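PDB 7L0A: esterase family protein from Staphylococcus aureus, which probably hydrolyses S-formylglutathione to formate and glutathione, as a serine esterase of the esterase D family. Local coordinates for residues B[51-56]-B[81-86]. Numbering follows the deposited sequence.
Sequences MLLHGL and IMPNVD
Pro83 turns the CG-CD edge of its ring to a hollow lined by Met51 and Leu53, and around this knob two neighbouring parallel strands are fitted together. Met51, bent at chi2 and chi3 (69° and 72°), brings its sulfur against that edge, SD lying 3.8 Å from Pro83 CD and also brushing Ile81 CG2. Farther along the same strand, Leu53 CD2 reaches Pro83 CG at 4.1 Å. On the opposite face of the sheet Leu52 and Met82 run side by side, Leu52 CB 4.0 Å from Met82 CG, both touching Tyr63 of helix 62-66. The last backbone-to-backbone bond between the two segments is Leu52 N to Ile81 O, 2.9 Å; beyond it they splay. In the alpha/beta-hydrolase sheet, with strand order 1-2-4-3-5-6-7-8, these are neighbours 49-53 and 79-83, and loops at the C-terminal ends of the parallel strands surround the active site; the side chain of Ser129, predicted to be in the charge relay, is about 8 Å from that of His54. One water fills the widening cleft, donating to Leu52 O and Pro83 O and accepting from His54 N. Beyond it the imidazole bridges the gap. Its ND1 donates in the ring plane to Gly55 O (2.8 Å), leaving NE2 to accept Val85 N at 3.1 Å, 31° out of that plane, while Val85 CB sits 3.9 Å from His54 CE1.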
# COMPACT_ATOMS: atom_id res chain seq x y z
N MET B 51 -7.06 7.36 11.21
CA MET B 51 -6.16 6.43 11.87
C MET B 51 -6.94 5.59 12.88
O MET B 51 -7.56 6.14 13.79
CB MET B 51 -5.05 7.21 12.58
CG MET B 51 -4.05 6.32 13.35
SD MET B 51 -2.97 5.30 12.32
CE MET B 51 -1.87 6.57 11.66
N LEU B 52 -6.93 4.26 12.71
CA LEU B 52 -7.74 3.37 13.53
C LEU B 52 -6.86 2.40 14.30
O LEU B 52 -6.01 1.72 13.72
CB LEU B 52 -8.76 2.63 12.64
CG LEU B 52 -9.69 1.69 13.40
CD1 LEU B 52 -10.51 2.35 14.48
CD2 LEU B 52 -10.61 1.01 12.38
N LEU B 53 -7.04 2.37 15.62
CA LEU B 53 -6.11 1.70 16.53
C LEU B 53 -6.78 0.54 17.25
O LEU B 53 -7.73 0.73 18.02
CB LEU B 53 -5.57 2.71 17.56
CG LEU B 53 -4.90 3.92 16.94
CD1 LEU B 53 -4.55 4.93 18.04
CD2 LEU B 53 -3.67 3.48 16.17
N HIS B 54 -6.27 -0.67 17.01
CA HIS B 54 -6.88 -1.86 17.59
C HIS B 54 -6.35 -2.12 19.02
O HIS B 54 -5.36 -1.53 19.46
CB HIS B 54 -6.64 -3.07 16.68
CG HIS B 54 -5.21 -3.50 16.58
ND1 HIS B 54 -4.56 -4.16 17.59
CD2 HIS B 54 -4.29 -3.38 15.58
CE1 HIS B 54 -3.32 -4.43 17.23
NE2 HIS B 54 -3.14 -4.00 16.00
N GLY B 55 -7.01 -3.03 19.73
CA GLY B 55 -6.62 -3.43 21.07
C GLY B 55 -5.78 -4.70 21.11
O GLY B 55 -5.25 -5.16 20.10
N LEU B 56 -5.62 -5.26 22.31
CA LEU B 56 -4.53 -6.22 22.53
C LEU B 56 -4.82 -7.63 22.03
O LEU B 56 -3.94 -8.50 22.15
CB LEU B 56 -4.17 -6.31 24.01
CG LEU B 56 -3.46 -5.08 24.52
CD1 LEU B 56 -3.38 -5.19 26.06
CD2 LEU B 56 -2.08 -4.87 23.98
N ILE B 81 -6.51 3.91 7.90
CA ILE B 81 -5.19 3.36 8.15
C ILE B 81 -5.30 2.50 9.40
O ILE B 81 -5.67 3.01 10.47
CB ILE B 81 -4.14 4.49 8.36
CG1 ILE B 81 -4.36 5.63 7.39
CG2 ILE B 81 -2.73 3.92 8.36
CD1 ILE B 81 -4.16 5.23 5.91
N MET B 82 -4.95 1.22 9.28
CA MET B 82 -5.03 0.29 10.40
C MET B 82 -3.65 -0.33 10.61
O MET B 82 -3.33 -1.36 10.02
CB MET B 82 -6.10 -0.78 10.09
CG MET B 82 -7.54 -0.23 10.20
SD MET B 82 -8.82 -1.11 9.25
CE MET B 82 -8.42 -0.58 7.61
N PRO B 83 -2.83 0.24 11.49
CA PRO B 83 -1.52 -0.36 11.74
C PRO B 83 -1.58 -1.52 12.70
O PRO B 83 -2.40 -1.56 13.62
CB PRO B 83 -0.72 0.79 12.38
CG PRO B 83 -1.75 1.63 13.04
CD PRO B 83 -2.99 1.55 12.14
N ASN B 84 -0.66 -2.46 12.50
CA ASN B 84 -0.43 -3.47 13.53
C ASN B 84 0.27 -2.83 14.73
O ASN B 84 1.21 -2.05 14.58
CB ASN B 84 0.45 -4.59 13.02
CG ASN B 84 0.73 -5.63 14.07
OD1 ASN B 84 -0.15 -6.40 14.45
ND2 ASN B 84 1.96 -5.62 14.60
N VAL B 85 -0.18 -3.19 15.92
CA VAL B 85 0.43 -2.72 17.16
C VAL B 85 0.88 -3.93 17.97
O VAL B 85 0.06 -4.78 18.35
CB VAL B 85 -0.53 -1.82 17.96
CG1 VAL B 85 0.14 -1.36 19.23
CG2 VAL B 85 -1.00 -0.68 17.11
N ASP B 86 2.18 -4.06 18.17
CA ASP B 86 2.72 -5.14 18.99
C ASP B 86 2.60 -4.78 20.47
O ASP B 86 2.72 -3.61 20.85
CB ASP B 86 4.19 -5.39 18.68
CG ASP B 86 4.41 -6.04 17.33
OD1 ASP B 86 3.50 -6.79 16.87
OD2 ASP B 86 5.48 -5.81 16.73
O HOH W 1 -4.84 -0.64 14.25